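Local structure of Xyn30D (Paenibacillus barcinonensis, 4QB6) at residues A[93-107]-A[144-158]. The protein binds glucuronic acid-decorated xylan through this calcium-binding carbohydrate-binding module, the C-terminal part of a glucuronoxylan-specific xylanase. Residues are numbered along the deposited sequence; the frame is centred on the assembly and turned at random.
With CA (calcium ion), chain D; CA (calcium ion), chain C; GCU (alpha-D-glucopyranuronic acid), chain B.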
ATOM      1  N   PHE A  93      -4.064   1.110  -4.580  1.00  7.67           N
ATOM      2  CA  PHE A  93      -2.934   0.217  -4.425  1.00  7.58           C
ATOM      3  C   PHE A  93      -2.790  -0.639  -5.653  1.00  7.59           C
ATOM      4  O   PHE A  93      -3.795  -1.214  -6.099  1.00  9.30           O
ATOM      5  CB  PHE A  93      -3.168  -0.737  -3.236  1.00  8.09           C
ATOM      6  CG  PHE A  93      -3.338  -0.049  -1.915  1.00  8.50           C
ATOM      7  CD1 PHE A  93      -4.587   0.366  -1.482  1.00  9.37           C
ATOM      8  CD2 PHE A  93      -2.247   0.203  -1.098  1.00  8.65           C
ATOM      9  CE1 PHE A  93      -4.727   0.983  -0.266  1.00 10.37           C
ATOM     10  CE2 PHE A  93      -2.409   0.849   0.108  1.00  9.22           C
ATOM     11  CZ  PHE A  93      -3.653   1.242   0.513  1.00  9.86           C
ATOM     12  N   ARG A  94      -1.603  -0.759  -6.208  1.00  6.87           N
ATOM     13  CA  ARG A  94      -1.303  -1.723  -7.273  1.00  6.84           C
ATOM     14  C   ARG A  94      -0.524  -2.836  -6.613  1.00  6.41           C
ATOM     15  O   ARG A  94       0.533  -2.590  -6.001  1.00  6.96           O
ATOM     16  CB  ARG A  94      -0.519  -1.095  -8.412  1.00  7.40           C
ATOM     17  CG  ARG A  94      -0.335  -2.045  -9.603  1.00  8.01           C
ATOM     18  CD  ARG A  94       0.185  -1.298 -10.817  1.00  8.80           C
ATOM     19  NE  ARG A  94       0.188  -2.112 -12.052  1.00  9.49           N
ATOM     20  CZ  ARG A  94       1.230  -2.754 -12.519  1.00  9.31           C
ATOM     21  NH1 ARG A  94       2.361  -2.782 -11.861  1.00 10.20           N
ATOM     22  NH2 ARG A  94       1.152  -3.430 -13.668  1.00  9.91           N
ATOM     23  N   TYR A  95      -1.033  -4.064  -6.707  1.00  6.32           N
ATOM     24  CA  TYR A  95      -0.532  -5.189  -5.911  1.00  6.40           C
ATOM     25  C   TYR A  95      -0.732  -6.500  -6.610  1.00  6.46           C
ATOM     26  O   TYR A  95      -1.553  -6.589  -7.531  1.00  6.90           O
ATOM     27  CB  TYR A  95      -1.242  -5.222  -4.530  1.00  6.81           C
ATOM     28  CG  TYR A  95      -2.668  -5.720  -4.592  1.00  7.34           C
ATOM     29  CD1 TYR A  95      -3.726  -4.882  -4.934  1.00  8.01           C
ATOM     30  CD2 TYR A  95      -2.967  -7.047  -4.328  1.00  7.48           C
ATOM     31  CE1 TYR A  95      -5.017  -5.362  -5.014  1.00  8.72           C
ATOM     32  CE2 TYR A  95      -4.256  -7.522  -4.398  1.00  8.26           C
ATOM     33  CZ  TYR A  95      -5.266  -6.685  -4.761  1.00  8.46           C
ATOM     34  OH  TYR A  95      -6.584  -7.147  -4.827  1.00 10.43           O
ATOM     35  N   ALA A  96      -0.038  -7.532  -6.153  1.00  6.49           N
ATOM     36  CA  ALA A  96      -0.223  -8.879  -6.683  1.00  6.97           C
ATOM     37  C   ALA A  96      -0.437  -9.811  -5.534  1.00  7.41           C
ATOM     38  O   ALA A  96       0.160  -9.662  -4.462  1.00  7.45           O
ATOM     39  CB  ALA A  96       0.977  -9.286  -7.519  1.00  7.16           C
ATOM     40  N   LEU A  97      -1.289 -10.795  -5.730  1.00  7.48           N
ATOM     41  CA  LEU A  97      -1.605 -11.777  -4.683  1.00  7.75           C
ATOM     42  C   LEU A  97      -2.060 -13.061  -5.357  1.00  8.07           C
ATOM     43  O   LEU A  97      -3.165 -13.091  -5.903  1.00  8.87           O
ATOM     44  CB  LEU A  97      -2.668 -11.203  -3.733  1.00  8.35           C
ATOM     45  CG  LEU A  97      -3.168 -12.116  -2.621  1.00  9.06           C
ATOM     46  CD1 LEU A  97      -2.036 -12.754  -1.845  1.00  9.26           C
ATOM     47  CD2 LEU A  97      -4.073 -11.321  -1.692  1.00  9.34           C
ATOM     48  N   GLU A  98      -1.260 -14.121  -5.293  1.00  8.98           N
ATOM     49  CA  GLU A  98      -1.615 -15.307  -6.081  1.00 10.69           C
ATOM     50  C   GLU A  98      -2.945 -15.923  -5.700  1.00 11.41           C
ATOM     51  O   GLU A  98      -3.772 -16.174  -6.572  1.00 12.24           O
ATOM     52  CB  GLU A  98      -0.509 -16.321  -5.956  1.00 12.21           C
ATOM     53  CG  GLU A  98      -0.725 -17.673  -6.657  1.00 14.94           C
ATOM     54  CD  GLU A  98       0.463 -18.607  -6.409  1.00 18.28           C
ATOM     55  OE1 GLU A  98       0.605 -19.177  -5.302  1.00 23.90           O
ATOM     56  OE2 GLU A  98       1.305 -18.745  -7.310  1.00 23.17           O
ATOM     57  N   SER A  99      -3.171 -16.137  -4.414  0.50 11.25           N
ATOM     58  CA  SER A  99      -4.425 -16.731  -3.961  0.50 11.66           C
ATOM     59  C   SER A  99      -4.773 -16.239  -2.579  0.50 11.67           C
ATOM     60  O   SER A  99      -3.921 -15.780  -1.815  0.50 12.75           O
ATOM     61  CB  SER A  99      -4.358 -18.260  -3.947  0.50 12.16           C
ATOM     62  OG  SER A  99      -3.444 -18.701  -2.963  0.50 13.37           O
ATOM     63  N   GLY A 100      -6.047 -16.333  -2.271  1.00 11.83           N
ATOM     64  CA  GLY A 100      -6.543 -15.966  -0.946  1.00 11.72           C
ATOM     65  C   GLY A 100      -6.706 -14.481  -0.760  1.00 11.69           C
ATOM     66  O   GLY A 100      -6.320 -13.692  -1.639  1.00 14.03           O
ATOM     67  N   THR A 101      -7.235 -14.108   0.388  1.00 10.92           N
ATOM     68  CA  THR A 101      -7.420 -12.729   0.794  1.00 10.46           C
ATOM     69  C   THR A 101      -6.484 -12.455   1.932  1.00  9.54           C
ATOM     70  O   THR A 101      -6.373 -13.254   2.848  1.00 10.34           O
ATOM     71  CB  THR A 101      -8.861 -12.460   1.216  1.00 10.82           C
ATOM     72  OG1 THR A 101      -9.685 -12.642   0.051  1.00 12.98           O
ATOM     73  CG2 THR A 101      -9.056 -11.059   1.753  1.00 11.39           C
ATOM     74  N   ARG A 102      -5.806 -11.307   1.902  1.00  8.47           N
ATOM     75  CA  ARG A 102      -4.909 -10.891   2.972  1.00  8.23           C
ATOM     76  C   ARG A 102      -5.336  -9.538   3.451  1.00  8.36           C
ATOM     77  O   ARG A 102      -5.670  -8.666   2.629  1.00  9.03           O
ATOM     78  CB  ARG A 102      -3.460 -10.911   2.519  1.00  8.51           C
ATOM     79  CG  ARG A 102      -3.002 -12.291   2.065  1.00  8.36           C
ATOM     80  CD  ARG A 102      -1.534 -12.370   1.721  1.00  8.34           C
ATOM     81  NE  ARG A 102      -1.156 -13.728   1.369  1.00  8.68           N
ATOM     82  CZ  ARG A 102       0.085 -14.115   1.116  1.00  9.39           C
ATOM     83  NH1 ARG A 102       1.077 -13.272   1.169  1.00  9.07           N
ATOM     84  NH2 ARG A 102       0.358 -15.381   0.827  1.00 10.92           N
ATOM     85  N   ASN A 103      -5.340  -9.343   4.759  0.50  8.22           N
ATOM     86  CA  ASN A 103      -5.882  -8.125   5.367  0.50  8.18           C
ATOM     87  C   ASN A 103      -4.789  -7.235   5.882  0.50  8.35           C
ATOM     88  O   ASN A 103      -3.770  -7.711   6.376  0.50  8.55           O
ATOM     89  CB  ASN A 103      -6.850  -8.487   6.490  0.50  8.27           C
ATOM     90  CG  ASN A 103      -7.787  -9.605   6.100  0.50  8.16           C
ATOM     91  OD1 ASN A 103      -7.810 -10.650   6.761  0.50 10.36           O
ATOM     92  ND2 ASN A 103      -8.539  -9.435   5.021  0.50  7.34           N
ATOM     93  N   LEU A 104      -4.982  -5.933   5.742  1.00  8.42           N
ATOM     94  CA  LEU A 104      -4.009  -4.960   6.262  1.00  8.24           C
ATOM     95  C   LEU A 104      -4.682  -3.912   7.112  1.00  8.05           C
ATOM     96  O   LEU A 104      -5.754  -3.402   6.730  1.00  8.89           O
ATOM     97  CB  LEU A 104      -3.232  -4.240   5.148  1.00  8.52           C
ATOM     98  CG  LEU A 104      -2.498  -5.085   4.121  1.00  8.69           C
ATOM     99  CD1 LEU A 104      -1.829  -4.225   3.072  1.00  9.34           C
ATOM    100  CD2 LEU A 104      -1.429  -5.941   4.782  1.00  9.30           C
ATOM    101  N   ASP A 105      -4.068  -3.520   8.213  1.00  7.64           N
ATOM    102  CA  ASP A 105      -4.475  -2.303   8.923  1.00  8.12           C
ATOM    103  C   ASP A 105      -3.884  -1.123   8.178  1.00  8.25           C
ATOM    104  O   ASP A 105      -2.764  -1.182   7.684  1.00  8.52           O
ATOM    105  CB  ASP A 105      -3.953  -2.316  10.367  1.00  8.93           C
ATOM    106  CG  ASP A 105      -4.763  -3.153  11.325  1.00  9.63           C
ATOM    107  OD1 ASP A 105      -5.876  -3.589  11.023  1.00 10.43           O
ATOM    108  OD2 ASP A 105      -4.233  -3.314  12.460  1.00 11.67           O
ATOM    109  N   ILE A 106      -4.623  -0.027   8.125  1.00  8.11           N
ATOM    110  CA  ILE A 106      -4.204   1.183   7.412  1.00  8.81           C
ATOM    111  C   ILE A 106      -4.259   2.362   8.360  1.00  8.23           C
ATOM    112  O   ILE A 106      -5.297   2.616   8.994  1.00  8.72           O
ATOM    113  CB  ILE A 106      -5.055   1.409   6.145  1.00 10.63           C
ATOM    114  CG1 ILE A 106      -5.025   0.092   5.319  1.00 14.03           C
ATOM    115  CG2 ILE A 106      -4.590   2.648   5.394  1.00 10.98           C
ATOM    116  CD1 ILE A 106      -5.356   0.150   3.864  1.00 16.49           C
ATOM    117  N   TYR A 107      -3.136   3.058   8.480  1.00  8.46           N
ATOM    118  CA  TYR A 107      -2.943   4.218   9.341  1.00  8.61           C
ATOM    119  C   TYR A 107      -2.702   5.419   8.467  1.00  9.11           C
ATOM    120  O   TYR A 107      -2.029   5.325   7.452  1.00 10.07           O
ATOM    121  CB  TYR A 107      -1.715   4.022  10.241  1.00  9.24           C
ATOM    122  CG  TYR A 107      -1.775   2.892  11.249  1.00 10.56           C
ATOM    123  CD1 TYR A 107      -1.659   1.557  10.851  1.00 11.06           C
ATOM    124  CD2 TYR A 107      -1.909   3.157  12.602  1.00 11.44           C
ATOM    125  CE1 TYR A 107      -1.699   0.520  11.778  1.00 12.23           C
ATOM    126  CE2 TYR A 107      -1.954   2.122  13.523  1.00 12.54           C
ATOM    127  CZ  TYR A 107      -1.854   0.821  13.078  1.00 12.62           C
ATOM    128  OH  TYR A 107      -1.873  -0.233  13.994  1.00 15.50           O
ATOM    129  N   LEU A 144       1.232   7.549   5.575  0.50  8.58           N
ATOM    130  CA  LEU A 144       0.267   6.451   5.453  0.50  8.34           C
ATOM    131  C   LEU A 144       1.042   5.173   5.628  0.50  7.78           C
ATOM    132  O   LEU A 144       2.044   4.950   4.929  0.50  7.40           O
ATOM    133  CB  LEU A 144      -0.404   6.499   4.085  0.50  8.81           C
ATOM    134  CG  LEU A 144      -1.559   5.550   3.808  0.50  9.34           C
ATOM    135  CD1 LEU A 144      -2.532   6.127   2.787  0.50  9.77           C
ATOM    136  CD2 LEU A 144      -1.039   4.208   3.322  0.50  9.61           C
ATOM    137  N   ARG A 145       0.584   4.330   6.558  0.50  7.65           N
ATOM    138  CA  ARG A 145       1.241   3.068   6.823  0.50  7.98           C
ATOM    139  C   ARG A 145       0.229   1.934   6.654  0.50  7.63           C
ATOM    140  O   ARG A 145      -0.969   2.058   6.961  0.50  7.31           O
ATOM    141  CB  ARG A 145       1.868   3.045   8.228  0.50  8.91           C
ATOM    142  CG  ARG A 145       2.694   1.795   8.474  0.50  9.64           C
ATOM    143  CD  ARG A 145       3.544   1.924   9.701  0.50 10.99           C
ATOM    144  NE  ARG A 145       2.619   2.145  10.777  0.50 12.40           N
ATOM    145  CZ  ARG A 145       2.448   1.392  11.854  0.50 14.32           C
ATOM    146  NH1 ARG A 145       3.178   0.307  12.062  0.50 15.42           N
ATOM    147  NH2 ARG A 145       1.540   1.767  12.740  0.50 15.70           N
ATOM    148  N   ILE A 146       0.713   0.838   6.101  1.00  7.31           N
ATOM    149  CA  ILE A 146      -0.078  -0.392   5.967  1.00  7.35           C
ATOM    150  C   ILE A 146       0.667  -1.538   6.638  1.00  6.93           C
ATOM    151  O   ILE A 146       1.882  -1.649   6.488  1.00  7.46           O
ATOM    152  CB  ILE A 146      -0.409  -0.647   4.504  1.00  8.05           C
ATOM    153  CG1 ILE A 146       0.811  -0.984   3.634  1.00  8.38           C
ATOM    154  CG2 ILE A 146      -1.146   0.547   3.939  1.00  9.04           C
ATOM    155  CD1 ILE A 146       0.467  -1.201   2.179  1.00  8.57           C
ATOM    156  N   VAL A 147      -0.074  -2.348   7.385  1.00  6.81           N
ATOM    157  CA  VAL A 147       0.527  -3.278   8.338  1.00  7.53           C
ATOM    158  C   VAL A 147      -0.179  -4.611   8.258  1.00  7.38           C
ATOM    159  O   VAL A 147      -1.406  -4.678   8.285  1.00  7.69           O
ATOM    160  CB  VAL A 147       0.433  -2.729   9.768  1.00  8.26           C
ATOM    161  CG1 VAL A 147       1.289  -3.566  10.706  1.00  8.88           C
ATOM    162  CG2 VAL A 147       0.887  -1.275   9.863  1.00  8.62           C
ATOM    163  N   THR A 148       0.585  -5.706   8.251  1.00  7.40           N
ATOM    164  CA  THR A 148      -0.007  -7.039   8.303  1.00  7.43           C
ATOM    165  C   THR A 148      -0.518  -7.336   9.724  1.00  7.38           C
ATOM    166  O   THR A 148      -0.039  -6.758  10.693  1.00  8.36           O
ATOM    167  CB  THR A 148       0.963  -8.120   7.788  1.00  7.32           C
ATOM    168  OG1 THR A 148       2.059  -8.238   8.691  1.00  7.35           O
ATOM    169  CG2 THR A 148       1.442  -7.826   6.418  1.00  7.50           C
ATOM    170  N   THR A 149      -1.536  -8.194   9.790  1.00  7.96           N
ATOM    171  CA  THR A 149      -2.327  -8.393  11.008  1.00  9.16           C
ATOM    172  C   THR A 149      -2.612  -9.851  11.276  1.00  9.59           C
ATOM    173  O   THR A 149      -3.442 -10.166  12.134  1.00 11.21           O
ATOM    174  CB  THR A 149      -3.680  -7.653  10.900  1.00 10.07           C
ATOM    175  OG1 THR A 149      -4.424  -8.222   9.847  1.00 11.10           O
ATOM    176  CG2 THR A 149      -3.510  -6.138  10.654  1.00 10.80           C
ATOM    177  N   GLY A 150      -1.998 -10.760  10.542  1.00  8.79           N
ATOM    178  CA  GLY A 150      -2.186 -12.192  10.763  1.00  8.93           C
ATOM    179  C   GLY A 150      -2.298 -13.011   9.515  1.00  8.88           C
ATOM    180  O   GLY A 150      -2.182 -14.236   9.574  1.00  9.88           O
ATOM    181  N   THR A 151      -2.483 -12.384   8.351  1.00  8.61           N
ATOM    182  CA  THR A 151      -2.600 -13.082   7.088  1.00  8.65           C
ATOM    183  C   THR A 151      -1.490 -12.695   6.092  1.00  8.14           C
ATOM    184  O   THR A 151      -1.565 -13.027   4.919  1.00  9.11           O
ATOM    185  CB  THR A 151      -4.000 -12.906   6.456  1.00  8.95           C
ATOM    186  OG1 THR A 151      -4.392 -11.525   6.487  1.00  9.46           O
ATOM    187  CG2 THR A 151      -5.030 -13.735   7.225  1.00  9.94           C
ATOM    188  N   GLU A 152      -0.427 -12.074   6.578  1.00  7.85           N
ATOM    189  CA  GLU A 152       0.676 -11.625   5.710  1.00  8.00           C
ATOM    190  C   GLU A 152       0.111 -10.553   4.756  1.00  7.78           C
ATOM    191  O   GLU A 152      -0.894  -9.902   5.074  1.00  8.15           O
ATOM    192  CB  GLU A 152       1.386 -12.821   5.039  1.00  8.88           C
ATOM    193  CG  GLU A 152       2.906 -12.773   5.087  1.00  9.45           C
ATOM    194  CD  GLU A 152       3.596 -12.595   3.752  1.00  9.56           C
ATOM    195  OE1 GLU A 152       3.149 -11.763   2.928  1.00  9.15           O
ATOM    196  OE2 GLU A 152       4.629 -13.254   3.497  1.00  9.78           O
ATOM    197  N   GLY A 153       0.775 -10.301   3.644  1.00  7.72           N
ATOM    198  CA  GLY A 153       0.310  -9.213   2.778  1.00  7.60           C
ATOM    199  C   GLY A 153       0.469  -9.512   1.327  1.00  7.47           C
ATOM    200  O   GLY A 153       1.236 -10.373   0.934  1.00  7.61           O
ATOM    201  N   PRO A 154      -0.207  -8.743   0.473  1.00  7.51           N
ATOM    202  CA  PRO A 154       0.053  -8.818  -0.952  1.00  7.53           C
ATOM    203  C   PRO A 154       1.424  -8.248  -1.281  1.00  7.33           C
ATOM    204  O   PRO A 154       1.943  -7.439  -0.524  1.00  7.94           O
ATOM    205  CB  PRO A 154      -1.042  -7.940  -1.526  1.00  8.03           C
ATOM    206  CG  PRO A 154      -1.244  -6.897  -0.495  1.00  8.63           C
ATOM    207  CD  PRO A 154      -1.061  -7.608   0.825  1.00  7.95           C
ATOM    208  N   ASN A 155       2.008  -8.626  -2.403  1.00  6.96           N
ATOM    209  CA  ASN A 155       3.185  -7.936  -2.859  1.00  6.84           C
ATOM    210  C   ASN A 155       2.745  -6.553  -3.360  1.00  6.97           C
ATOM    211  O   ASN A 155       1.772  -6.451  -4.125  1.00  8.19           O
ATOM    212  CB  ASN A 155       3.898  -8.686  -3.956  1.00  6.90           C
ATOM    213  CG  ASN A 155       4.598  -9.928  -3.476  1.00  7.57           C
ATOM    214  OD1 ASN A 155       4.807 -10.140  -2.284  1.00  7.88           O
ATOM    215  ND2 ASN A 155       5.032 -10.740  -4.428  1.00  8.20           N
ATOM    216  N   MET A 156       3.405  -5.484  -2.946  1.00  6.70           N
ATOM    217  CA  MET A 156       2.886  -4.133  -3.110  1.00  6.85           C
ATOM    218  C   MET A 156       3.763  -3.341  -4.038  1.00  6.83           C
ATOM    219  O   MET A 156       4.963  -3.164  -3.779  1.00  6.96           O
ATOM    220  CB  MET A 156       2.809  -3.431  -1.751  1.00  7.93           C
ATOM    221  CG  MET A 156       2.110  -2.084  -1.788  1.00  8.93           C
ATOM    222  SD  MET A 156       0.413  -2.126  -2.351  1.00 10.99           S
ATOM    223  CE  MET A 156      -0.388  -3.078  -1.151  1.00 11.08           C
ATOM    224  N   ASP A 157       3.195  -2.856  -5.135  1.00  6.48           N
ATOM    225  CA  ASP A 157       3.981  -2.142  -6.150  1.00  7.46           C
ATOM    226  C   ASP A 157       4.051  -0.654  -5.908  1.00  7.49           C
ATOM    227  O   ASP A 157       5.140  -0.071  -5.949  1.00  7.85           O
ATOM    228  CB  ASP A 157       3.403  -2.427  -7.538  1.00  7.89           C
ATOM    229  CG  ASP A 157       4.245  -1.879  -8.653  1.00  8.73           C
ATOM    230  OD1 ASP A 157       5.442  -1.609  -8.469  1.00  8.82           O
ATOM    231  OD2 ASP A 157       3.656  -1.737  -9.739  1.00 10.64           O
ATOM    232  N   ASN A 158       2.914  -0.038  -5.691  1.00  7.27           N
ATOM    233  CA  ASN A 158       2.819   1.428  -5.596  1.00  8.03           C
ATOM    234  C   ASN A 158       1.457   1.785  -5.065  1.00  8.35           C
ATOM    235  O   ASN A 158       0.571   0.905  -4.967  1.00  7.91           O
ATOM    236  CB  ASN A 158       3.129   2.119  -6.966  1.00  8.93           C
ATOM    237  CG  ASN A 158       2.074   1.905  -8.018  1.00  9.46           C
ATOM    238  OD1 ASN A 158       2.388   1.657  -9.207  1.00 13.78           O
ATOM    239  ND2 ASN A 158       0.885   2.064  -7.662  1.00  9.40           N
TER
HETATM  240 CA    CA D 204       7.094  -0.317  -7.628  1.00  8.45          CA
HETATM  241 CA    CA C 203       5.171 -12.129   1.410  1.00  8.23          CA
HETATM  242  C1  GCU B   2       6.108 -16.457  -2.552  1.00 17.30           C
HETATM  243  C2  GCU B   2       6.424 -15.310  -3.476  1.00 16.50           C
HETATM  244  C3  GCU B   2       6.535 -13.998  -2.730  1.00 16.47           C
HETATM  245  C4  GCU B   2       5.242 -13.793  -1.835  1.00 13.77           C
HETATM  246  C5  GCU B   2       5.107 -14.991  -0.914  1.00 14.37           C
HETATM  247  C6  GCU B   2       3.932 -14.910  -0.030  1.00 13.87           C
HETATM  248  O2  GCU B   2       7.602 -15.618  -4.265  1.00 18.07           O
HETATM  249  O3  GCU B   2       6.673 -12.855  -3.568  1.00 15.22           O
HETATM  250  O4  GCU B   2       5.453 -12.629  -1.007  1.00 10.35           O
HETATM  251  O5  GCU B   2       4.968 -16.107  -1.769  1.00 16.25           O
HETATM  252  O6A GCU B   2       3.811 -13.924   0.710  1.00 10.58           O
HETATM  253  O6B GCU B   2       3.101 -15.810  -0.033  1.00 16.45           O
HETATM  254  O   HOH W   1      -2.270  -9.584   7.439  1.00  8.02           O
HETATM  255  O   HOH W   2      -5.336 -10.686   8.897  1.00 13.50           O
HETATM  256  O   HOH W   3       3.996 -10.221   0.395  1.00  8.50           O
HETATM  257  O   HOH W   4       7.056 -13.586   1.763  1.00 12.71           O
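Arg102 reaches across to the loop 151-154, where its NH1 donates to Gly153 O at 2.9 Å, coming from above the carbonyl plane. The same nitrogen gives a nearly straight bond (172°) to O6A of the bound glucuronic acid, and NH2 takes O6B, so the guanidinium meets the sugar carboxylate edge-on with two parallel N-H groups. The extended side chain, running past Thr151 O, delivers it there. Glu152 grips the calcium beside the sugar with both carboxylate oxygens, OE2 at 2.4 Å; its OE1 is also held by Gly153 N through the anti lone pair, which, with the calcium, fixes the carboxylate's rotation. O4 and O6A of the sugar bind this same calcium, and Asn67 and Phe68 help complete its shell.

Behind the site, Asn103 N donates to Thr151 OG1 at 2.9 Å, and a water donates to Asn103 O and Glu152 O while accepting from Thr149 N and Thr151 N. Between the sheets, Met156 SD sits at the edge of the Phe93 ring, 3.8 Å from CD2, while Ile146 CG2 meets Phe93 CE2 and Leu104 CD1 packs on Ile146 CD1.

Beyond Met156, a classic beta bulge sets Asp157 and Asn158 opposite Arg94. Arg94 NH1, also bonded to Gly59 O, bridges to Asp157 OD2 at 2.7 Å, leaving OD1, with the backbone O, for a second calcium, shared with Glu41, Glu43, Thr61 and Gly64. The antiparallel pairs 93-96/155-158 and 102-107/144-149, one in each sheet, belong to the beta-sandwich of a CBM35 module, with its calcium-assisted uronic acid site in the loops and strand ends at one end.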